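PDB 7KIS: peptidoglycan D,D-transpeptidase MrdA from Pseudomonas aeruginosa, which probably cross-links the peptide stems of peptidoglycan during cell-wall synthesis, acting as a penicillin-binding transpeptidase of the inner membrane. Local coordinates for residues Y533-K538 and G570-N575; A272-T277 and N576-V581; D399-F404 and G424-R429; Q412-D417 and T458-A463. One frame throughout, in Å; residues are numbered along the deposited sequence.

Contact 1: residues Y533-K538 and G570-N575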
# COMPACT_ATOMS: atom_id res chain seq x y z
N TYR A 533 -14.80 -0.47 -17.55
CA TYR A 533 -14.35 0.87 -17.21
C TYR A 533 -12.89 1.00 -17.58
O TYR A 533 -12.16 0.00 -17.68
CB TYR A 533 -14.56 1.17 -15.72
CG TYR A 533 -14.07 0.06 -14.81
CD1 TYR A 533 -14.93 -0.94 -14.37
CD2 TYR A 533 -12.74 0.01 -14.39
CE1 TYR A 533 -14.49 -1.95 -13.55
CE2 TYR A 533 -12.29 -1.00 -13.56
CZ TYR A 533 -13.17 -1.98 -13.15
OH TYR A 533 -12.73 -2.99 -12.32
N LEU A 534 -12.45 2.24 -17.79
CA LEU A 534 -11.07 2.48 -18.15
C LEU A 534 -10.17 2.31 -16.93
O LEU A 534 -10.48 2.81 -15.84
CB LEU A 534 -10.91 3.88 -18.74
CG LEU A 534 -11.53 4.07 -20.13
CD1 LEU A 534 -11.23 5.45 -20.68
CD2 LEU A 534 -11.06 2.98 -21.08
N ILE A 535 -9.07 1.59 -17.10
CA ILE A 535 -8.11 1.33 -16.03
C ILE A 535 -6.79 1.97 -16.42
O ILE A 535 -6.24 1.67 -17.48
CB ILE A 535 -7.94 -0.18 -15.78
CG1 ILE A 535 -9.28 -0.82 -15.41
CG2 ILE A 535 -6.91 -0.42 -14.69
CD1 ILE A 535 -9.34 -2.30 -15.68
N ALA A 536 -6.28 2.84 -15.55
CA ALA A 536 -4.97 3.45 -15.74
C ALA A 536 -4.02 2.78 -14.75
O ALA A 536 -3.90 3.19 -13.60
CB ALA A 536 -5.02 4.96 -15.55
N GLY A 537 -3.35 1.72 -15.22
CA GLY A 537 -2.48 0.93 -14.38
C GLY A 537 -1.15 0.68 -15.06
O GLY A 537 -0.88 1.17 -16.15
N LYS A 538 -0.31 -0.09 -14.36
CA LYS A 538 0.97 -0.51 -14.92
C LYS A 538 1.46 -1.74 -14.17
O LYS A 538 1.45 -1.76 -12.94
CB LYS A 538 2.02 0.60 -14.87
CG LYS A 538 3.29 0.18 -15.59
CD LYS A 538 4.35 1.25 -15.56
CE LYS A 538 5.47 0.90 -16.50
NZ LYS A 538 5.82 -0.54 -16.37
N GLY A 570 -2.81 0.41 -10.15
CA GLY A 570 -3.76 1.02 -11.05
C GLY A 570 -4.93 1.70 -10.37
O GLY A 570 -5.33 1.31 -9.27
N PHE A 571 -5.49 2.72 -11.01
CA PHE A 571 -6.68 3.39 -10.53
C PHE A 571 -7.76 3.38 -11.60
O PHE A 571 -7.48 3.27 -12.80
CB PHE A 571 -6.38 4.83 -10.08
CG PHE A 571 -5.74 5.69 -11.13
CD1 PHE A 571 -6.51 6.49 -11.96
CD2 PHE A 571 -4.36 5.73 -11.27
CE1 PHE A 571 -5.93 7.30 -12.92
CE2 PHE A 571 -3.77 6.53 -12.23
CZ PHE A 571 -4.55 7.31 -13.05
N ALA A 572 -9.01 3.49 -11.16
CA ALA A 572 -10.15 3.38 -12.05
C ALA A 572 -11.36 4.05 -11.40
O ALA A 572 -11.44 4.10 -10.17
CB ALA A 572 -10.46 1.91 -12.38
N PRO A 573 -12.29 4.60 -12.20
CA PRO A 573 -12.17 4.81 -13.65
C PRO A 573 -11.10 5.85 -13.95
O PRO A 573 -10.91 6.78 -13.16
CB PRO A 573 -13.56 5.30 -14.05
CG PRO A 573 -14.47 4.79 -12.98
CD PRO A 573 -13.66 4.87 -11.73
N ALA A 574 -10.40 5.69 -15.07
CA ALA A 574 -9.24 6.53 -15.36
C ALA A 574 -9.61 8.00 -15.45
O ALA A 574 -8.83 8.87 -15.04
CB ALA A 574 -8.56 6.07 -16.64
N ASN A 575 -10.80 8.31 -15.97
CA ASN A 575 -11.21 9.70 -16.12
C ASN A 575 -11.90 10.27 -14.89
O ASN A 575 -12.06 11.49 -14.80
CB ASN A 575 -12.11 9.85 -17.35
CG ASN A 575 -11.33 9.91 -18.65
OD1 ASN A 575 -10.18 9.46 -18.72
ND2 ASN A 575 -11.94 10.47 -19.68

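Contact 2: residues A272-T277 and N576-V581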
# COMPACT_ATOMS: atom_id res chain seq x y z
N ALA A 272 -6.13 -1.25 -1.23
CA ALA A 272 -7.02 -0.43 -2.03
C ALA A 272 -7.24 0.91 -1.33
O ALA A 272 -7.47 0.95 -0.12
CB ALA A 272 -8.36 -1.14 -2.25
N ILE A 273 -7.17 1.99 -2.10
CA ILE A 273 -7.25 3.34 -1.57
C ILE A 273 -8.28 4.15 -2.36
O ILE A 273 -8.32 4.08 -3.60
CB ILE A 273 -5.88 4.05 -1.62
CG1 ILE A 273 -4.86 3.30 -0.75
CG2 ILE A 273 -6.01 5.51 -1.21
CD1 ILE A 273 -3.67 4.14 -0.33
N GLN A 274 -9.12 4.91 -1.65
CA GLN A 274 -9.95 5.92 -2.27
C GLN A 274 -9.12 7.19 -2.40
O GLN A 274 -8.86 7.86 -1.39
CB GLN A 274 -11.23 6.17 -1.47
CG GLN A 274 -12.24 7.04 -2.20
CD GLN A 274 -13.66 6.87 -1.66
OE1 GLN A 274 -13.97 7.30 -0.55
NE2 GLN A 274 -14.52 6.25 -2.46
N PRO A 275 -8.69 7.57 -3.61
CA PRO A 275 -7.69 8.64 -3.74
C PRO A 275 -8.17 10.01 -3.30
O PRO A 275 -7.35 10.80 -2.81
CB PRO A 275 -7.35 8.61 -5.23
CG PRO A 275 -8.58 8.06 -5.88
CD PRO A 275 -9.15 7.07 -4.92
N SER A 276 -9.45 10.33 -3.45
CA SER A 276 -9.91 11.68 -3.11
C SER A 276 -9.97 11.89 -1.60
O SER A 276 -9.72 13.00 -1.13
CB SER A 276 -11.28 11.96 -3.73
OG SER A 276 -12.30 11.30 -3.01
N THR A 277 -10.30 10.85 -0.85
CA THR A 277 -10.41 10.95 0.60
C THR A 277 -9.22 10.36 1.34
O THR A 277 -8.97 10.75 2.49
CB THR A 277 -11.69 10.25 1.09
OG1 THR A 277 -11.66 8.87 0.69
CG2 THR A 277 -12.92 10.92 0.49
N ASN A 576 -12.32 9.43 -13.95
CA ASN A 576 -12.88 9.89 -12.68
C ASN A 576 -12.46 8.90 -11.60
O ASN A 576 -13.21 7.98 -11.24
CB ASN A 576 -14.40 10.04 -12.74
CG ASN A 576 -15.11 8.82 -13.31
OD1 ASN A 576 -15.70 8.04 -12.57
ND2 ASN A 576 -15.06 8.67 -14.63
N PRO A 577 -11.26 9.07 -11.05
CA PRO A 577 -10.69 8.06 -10.14
C PRO A 577 -11.53 7.86 -8.89
O PRO A 577 -11.80 8.80 -8.13
CB PRO A 577 -9.31 8.64 -9.80
CG PRO A 577 -8.99 9.55 -10.94
CD PRO A 577 -10.30 10.15 -11.35
N GLN A 578 -11.95 6.62 -8.67
CA GLN A 578 -12.69 6.22 -7.49
C GLN A 578 -12.01 5.13 -6.68
O GLN A 578 -12.37 4.93 -5.51
CB GLN A 578 -14.11 5.74 -7.86
CG GLN A 578 -15.05 6.86 -8.29
CD GLN A 578 -15.51 7.71 -7.12
OE1 GLN A 578 -15.56 7.25 -5.98
NE2 GLN A 578 -15.85 8.97 -7.39
N ILE A 579 -11.03 4.42 -7.25
CA ILE A 579 -10.35 3.33 -6.56
C ILE A 579 -8.90 3.31 -7.03
O ILE A 579 -8.62 3.54 -8.21
CB ILE A 579 -11.04 1.97 -6.82
CG1 ILE A 579 -10.30 0.83 -6.13
CG2 ILE A 579 -11.13 1.68 -8.31
CD1 ILE A 579 -10.75 0.58 -4.71
N ALA A 580 -7.98 3.06 -6.10
CA ALA A 580 -6.57 2.88 -6.41
C ALA A 580 -6.08 1.62 -5.70
O ALA A 580 -6.24 1.49 -4.49
CB ALA A 580 -5.74 4.09 -5.97
N VAL A 581 -5.48 0.70 -6.46
CA VAL A 581 -5.12 -0.62 -5.96
C VAL A 581 -3.65 -0.89 -6.27
O VAL A 581 -3.16 -0.55 -7.35
CB VAL A 581 -6.01 -1.73 -6.57
CG1 VAL A 581 -5.72 -3.07 -5.92
CG2 VAL A 581 -7.48 -1.38 -6.42

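Contact 3: residues D399-F404 and G424-R429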
# COMPACT_ATOMS: atom_id res chain seq x y z
N ASP A 399 20.35 12.94 -7.74
CA ASP A 399 20.07 14.02 -6.80
C ASP A 399 18.64 14.53 -6.96
O ASP A 399 17.93 14.76 -5.96
CB ASP A 399 21.06 15.17 -7.00
CG ASP A 399 22.44 14.86 -6.44
OD1 ASP A 399 22.54 14.13 -5.43
OD2 ASP A 399 23.43 15.38 -6.99
N ARG A 400 18.20 14.72 -8.20
CA ARG A 400 16.85 15.19 -8.46
C ARG A 400 15.86 14.05 -8.66
O ARG A 400 14.65 14.30 -8.70
CB ARG A 400 16.84 16.09 -9.71
CG ARG A 400 17.78 17.27 -9.66
CD ARG A 400 17.71 18.08 -10.95
NE ARG A 400 17.95 17.27 -12.14
CZ ARG A 400 18.01 17.75 -13.38
NH1 ARG A 400 17.84 19.04 -13.60
NH2 ARG A 400 18.24 16.93 -14.40
N LEU A 401 16.35 12.81 -8.78
CA LEU A 401 15.46 11.65 -8.83
C LEU A 401 15.00 11.25 -7.43
O LEU A 401 13.80 11.12 -7.18
CB LEU A 401 16.15 10.48 -9.54
CG LEU A 401 15.39 9.15 -9.59
CD1 LEU A 401 14.03 9.35 -10.25
CD2 LEU A 401 16.19 8.09 -10.34
N HIS A 402 15.95 11.03 -6.52
CA HIS A 402 15.60 10.71 -5.14
C HIS A 402 14.72 11.78 -4.52
O HIS A 402 13.84 11.47 -3.71
CB HIS A 402 16.86 10.51 -4.31
CG HIS A 402 16.69 10.83 -2.85
ND1 HIS A 402 16.26 9.89 -1.93
CD2 HIS A 402 16.90 11.97 -2.16
CE1 HIS A 402 16.21 10.45 -0.74
NE2 HIS A 402 16.59 11.71 -0.85
N ALA A 403 14.94 13.05 -4.89
CA ALA A 403 14.11 14.13 -4.36
C ALA A 403 12.68 14.05 -4.88
O ALA A 403 11.73 14.32 -4.14
CB ALA A 403 14.74 15.48 -4.71
N PHE A 404 12.51 13.68 -6.15
CA PHE A 404 11.17 13.62 -6.72
C PHE A 404 10.40 12.40 -6.22
O PHE A 404 9.24 12.51 -5.82
CB PHE A 404 11.25 13.60 -8.25
CG PHE A 404 9.95 13.95 -8.93
CD1 PHE A 404 8.99 12.97 -9.16
CD2 PHE A 404 9.68 15.24 -9.33
CE1 PHE A 404 7.80 13.28 -9.78
CE2 PHE A 404 8.49 15.56 -9.95
CZ PHE A 404 7.54 14.58 -10.17
N GLY A 424 10.93 1.91 4.17
CA GLY A 424 11.37 1.70 2.81
C GLY A 424 12.70 2.41 2.59
O GLY A 424 13.28 3.01 3.50
N LEU A 425 13.19 2.33 1.36
CA LEU A 425 14.46 2.97 1.03
C LEU A 425 14.36 3.60 -0.35
O LEU A 425 14.04 2.91 -1.33
CB LEU A 425 15.61 1.97 1.08
CG LEU A 425 16.99 2.55 0.76
CD1 LEU A 425 17.35 3.66 1.74
CD2 LEU A 425 18.05 1.45 0.77
N MET A 426 14.64 4.90 -0.43
CA MET A 426 14.83 5.60 -1.70
C MET A 426 16.27 6.08 -1.72
O MET A 426 16.59 7.13 -1.13
CB MET A 426 13.86 6.77 -1.85
CG MET A 426 13.89 7.42 -3.22
SD MET A 426 14.13 6.20 -4.53
CE MET A 426 14.60 7.26 -5.90
N PRO A 427 17.18 5.35 -2.37
CA PRO A 427 18.60 5.64 -2.22
C PRO A 427 18.99 6.99 -2.79
O PRO A 427 18.45 7.46 -3.79
CB PRO A 427 19.29 4.50 -2.98
CG PRO A 427 18.26 4.01 -3.93
CD PRO A 427 16.94 4.20 -3.25
N SER A 428 19.97 7.61 -2.13
CA SER A 428 20.49 8.91 -2.52
C SER A 428 22.01 8.84 -2.44
O SER A 428 22.58 7.83 -2.02
CB SER A 428 19.92 10.03 -1.64
OG SER A 428 20.82 10.39 -0.61
N ARG A 429 22.67 9.93 -2.83
CA ARG A 429 24.13 9.97 -2.71
C ARG A 429 24.58 10.02 -1.26
O ARG A 429 25.64 9.48 -0.92
CB ARG A 429 24.69 11.16 -3.49
CG ARG A 429 26.21 11.26 -3.47
CD ARG A 429 26.73 12.39 -4.35
NE ARG A 429 25.86 12.65 -5.50
CZ ARG A 429 26.07 12.16 -6.72
NH1 ARG A 429 25.24 12.45 -7.70
NH2 ARG A 429 27.11 11.37 -6.94

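Contact 4: residues Q412-D417 and T458-A463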
# COMPACT_ATOMS: atom_id res chain seq x y z
N GLN A 412 10.29 7.21 3.57
CA GLN A 412 9.65 7.07 4.87
C GLN A 412 8.21 6.60 4.70
O GLN A 412 7.72 6.39 3.58
CB GLN A 412 9.74 8.36 5.68
CG GLN A 412 9.26 9.61 4.98
CD GLN A 412 9.56 10.85 5.79
OE1 GLN A 412 10.43 10.84 6.66
NE2 GLN A 412 8.84 11.93 5.51
N LYS A 413 7.52 6.44 5.83
CA LYS A 413 6.17 5.90 5.83
C LYS A 413 5.16 6.94 5.35
O LYS A 413 5.39 8.15 5.45
CB LYS A 413 5.78 5.44 7.24
CG LYS A 413 5.77 6.60 8.23
CD LYS A 413 6.44 6.27 9.55
CE LYS A 413 5.55 5.41 10.43
NZ LYS A 413 6.15 5.25 11.79
N VAL A 414 4.04 6.45 4.82
CA VAL A 414 3.06 7.30 4.16
C VAL A 414 1.78 7.42 4.98
O VAL A 414 1.21 8.51 5.08
CB VAL A 414 2.75 6.79 2.73
CG1 VAL A 414 3.87 7.16 1.78
CG2 VAL A 414 2.54 5.28 2.74
N ALA A 415 1.32 6.32 5.57
CA ALA A 415 -0.00 6.28 6.17
C ALA A 415 -0.06 7.12 7.45
O ALA A 415 0.97 7.46 8.05
CB ALA A 415 -0.41 4.84 6.47
N LEU A 416 -1.28 7.43 7.87
CA LEU A 416 -1.51 8.21 9.08
C LEU A 416 -1.52 7.34 10.34
O LEU A 416 -0.93 7.73 11.35
CB LEU A 416 -2.83 8.98 8.97
CG LEU A 416 -3.26 9.76 10.21
CD1 LEU A 416 -2.19 10.77 10.62
CD2 LEU A 416 -4.59 10.45 9.97
N ASP A 417 -2.17 6.18 10.29
CA ASP A 417 -2.41 5.38 11.49
C ASP A 417 -2.16 3.89 11.23
O ASP A 417 -3.04 3.05 11.37
CB ASP A 417 -3.84 5.60 12.00
CG ASP A 417 -4.87 5.56 10.88
OD1 ASP A 417 -4.57 4.97 9.82
OD2 ASP A 417 -5.97 6.11 11.06
N THR A 458 7.21 -0.46 0.32
CA THR A 458 6.12 -1.21 0.92
C THR A 458 4.87 -1.14 0.04
O THR A 458 4.64 -0.13 -0.64
CB THR A 458 5.80 -0.68 2.31
OG1 THR A 458 5.46 0.72 2.23
CG2 THR A 458 7.00 -0.85 3.24
N PRO A 459 4.04 -2.18 0.05
CA PRO A 459 2.83 -2.18 -0.79
C PRO A 459 1.88 -1.03 -0.50
O PRO A 459 1.00 -0.75 -1.32
CB PRO A 459 2.19 -3.53 -0.49
CG PRO A 459 3.32 -4.39 -0.03
CD PRO A 459 4.24 -3.48 0.72
N ILE A 460 2.03 -0.36 0.64
CA ILE A 460 1.21 0.83 0.90
C ILE A 460 1.86 2.06 0.27
O ILE A 460 1.16 2.94 -0.25
CB ILE A 460 0.99 1.00 2.42
CG1 ILE A 460 0.32 2.35 2.72
CG2 ILE A 460 2.30 0.86 3.18
CD1 ILE A 460 -1.09 2.45 2.21
N GLN A 461 3.19 2.14 0.31
CA GLN A 461 3.89 3.20 -0.42
C GLN A 461 3.57 3.14 -1.91
O GLN A 461 3.46 4.18 -2.57
CB GLN A 461 5.40 3.08 -0.20
CG GLN A 461 5.92 3.85 1.00
CD GLN A 461 7.34 3.48 1.35
OE1 GLN A 461 7.89 2.52 0.82
NE2 GLN A 461 7.96 4.25 2.24
N LEU A 462 3.40 1.94 -2.45
CA LEU A 462 3.00 1.79 -3.85
C LEU A 462 1.57 2.26 -4.06
O LEU A 462 1.29 3.00 -5.01
CB LEU A 462 3.16 0.34 -4.29
CG LEU A 462 4.52 -0.14 -4.80
CD1 LEU A 462 5.38 -0.64 -3.66
CD2 LEU A 462 4.33 -1.23 -5.85
N ALA A 463 0.65 1.82 -3.20
CA ALA A 463 -0.75 2.18 -3.35
C ALA A 463 -0.97 3.68 -3.19
O ALA A 463 -1.82 4.27 -3.86
CB ALA A 463 -1.61 1.41 -2.35

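Contact 1: residues Y533-K538 and G570-N575
Ala536 lays its methyl group over one face of the Phe571 ring. CB of Ala536 is 3.8 Å from the ring centroid, 25° off the normal and displaced toward the CZ and CE1 rim, a CH-pi contact that suits a side chain as short and apolar as alanine. With CG between the backbone N and the carbonyl carbon (chi1 56°), Phe571 starts its ring on the side of the neighbouring strand, CG 4.0 Å from Ala536 O. Their backbones make an antiparallel hydrogen-bonded pair: Ala536 N donates to Phe571 O at 3.0 Å, and Phe571 N to Ala536 O at 3.1 Å. In the next, non-hydrogen-bonded pair two glycines face each other, and without side chains Gly537 CA comes within 3.6 Å of Gly570 CA. Strand 536-541 is an edge strand of the antiparallel transpeptidase sheet; its Lys538 begins the Lys-Ser-Gly motif of penicillin-binding enzymes, and Gly537 lies about 11 Å from the side chain of Ser327, the predicted acylation site.

Beyond the paired strands, Leu534 O accepts Ala574 N at 3.0 Å, the donor standing 49° out of the carbonyl plane. Ala574 CB packs on Leu534 CB at 3.8 Å and also on the methyl of Ala536, its small size suiting a place shared by both. Leu534 also touches Gln514 and His518 of helix 504-518.

Contact 2: residues A272-T277 and N576-V581
Ile273 N donates to Ala580 O at 2.6 Å and Ala580 N to Ile273 O at 2.7 Å, the two bonds of an antiparallel hydrogen-bonded pair. One step along, Ala272 and Val581 form a non-hydrogen-bonded pair, and Ala272 CA adds a CA-H...O contact to Ala580 O at 3.2 Å.

Strands 268-273 and 579-585 are neighbours in the five-stranded antiparallel sheet of the transpeptidase domain, so the pairing brings together parts of the chain nearly 300 residues apart. Gln578 and Ile579 both face Ala572 of the next strand, a classic beta bulge.

Among the apolar contacts, on the face that carries Ala272 and Val581, Ile579 sets CG1 anti to the backbone N (chi1 179°), and the turn at chi2 (88°) brings CD1 to 3.8 Å from Ala272 CB; the short methyl of Ala272 suits a place already filled by the branched isoleucine, which also touches Met603 and Leu607 of helix 591-607. On the other face Ile273 packs against Ala467 of helix 459-470. Past the strand end, the rings of Pro275 and Pro577 cross at about a right angle, with Pro275 CG 4.0 Å from Pro577 CB; rigid rings without an amide hydrogen suit a place where strand pairing has stopped.

The polar contact is looser. Gln274 and Gln578 run side by side in the same direction, their amide planes 87° apart, but Gln274 NE2 and Gln578 OE1 are 3.8 Å apart, too long for a hydrogen bond. Gln274 OE1 instead accepts one on a lone pair from Thr277 OG1.

Contact 3: residues D399-F404 and G424-R429
His402, on helix 398-407, meets an irregular run of chain at Ser428, where the two CA atoms are 5.8 Å apart, the nearest backbone approach of segments 399-404 and 424-429. The imidazole does most of the touching. One face of the ring receives Ser428 CB, which stands over the centre, 3.5 Å from the centroid and 9° off the normal, a CH-pi contact. The edge is engaged differently: ND1 donates a weak hydrogen bond to Met426 O at 2.9 Å, its angle at the hydrogen being 130°. A histidine suits this place because it presents a flat face to a small side chain and an N-H to a backbone carbonyl at the same time.

Met426 slides past His402 in the opposite direction. Its CG lies 3.7 Å from His402 ND1, and beyond the bend at chi2 its terminal CE comes to 3.7 Å from His402 CA and 4.2 Å from Leu401 CG. The long flexible thioether thus follows the helix surface on the buried side, where Leu401 and Pro427 both touch Leu448 of helix 443-449.

At the exposed rim Asp399 OD2 and Arg429 NH1 form a long salt bridge of 3.5 Å. The carboxylate comes to the edge of the guanidinium, near its plane, but the two groups are turned 63° apart.

Ser428 does more than cover the imidazole: its OG accepts from Glu430 N, and weakly from Trp431 N, the arrangement of a serine N-cap at the start of helix 429-435.

Contact 4: residues Q412-D417 and T458-A463
Gln461 reaches from the first turn of helix 459-470 to Gln412 and Val414 in the loop between helices 398-407 and 429-435, and with Thr458 it forms a capping box: Thr458 OG1 accepts from Gln461 N at 3.3 Å, while Gln461 OE1 accepts from Thr458 N at 3.1 Å. Polar side chains at both positions suit a helix start, where backbone N-H groups lack partners of an earlier turn.

Along the glutamine, CB lies 3.4 Å from Thr458 OG1, within the box. CG, at chi1 -90°, turns to the loop and packs at 4.0 Å from Val414 CG1, apolar against apolar. The chain is extended beyond CG, and CD follows at 3.7 Å from Gln412 O. OE1 belongs to the helix start, its bond from Thr458 N nearly straight at 166°. NE2 points to the loop and donates to Gln412 O; the acceptor lies in the glutamine's amide plane, but the donor stands 54° out of the Gln412 carbonyl plane, and the modelled length is too short to be trusted. NE2 also donates to Asp423 O, and this bond and that from Thr458 N to OE1 agree on which way round the amide sits.

Beside the glutamine, Val414 and Ile460 slide past each other in opposite directions; compact branched hydrocarbon suits this buried place, and Val414 CG2 lies 3.7 Å from Ile460 CG1.

In the fold
Contacts 1 and 2 belong to the same antiparallel sheet: strands 566-572 and 579-585 lie side by side in it, joined by Gly570 O to Val581 N and Ala572 O to Ile579 N, so both contacts rest chiefly on backbone pairing. Contact 4 lies nearest the centre of the molecule, about 5 Å from it. It is buried too, but its polar grip comes from a side-chain amide, and it touches contact 2 where Ile273 CD1 packs on Ile460 and Ala463, seating helix 459-470 on the sheet. Contact 3, partly exposed, ends in a salt bridge at the surface. It meets contact 4 through Gly424, and their segments alternate along the chain.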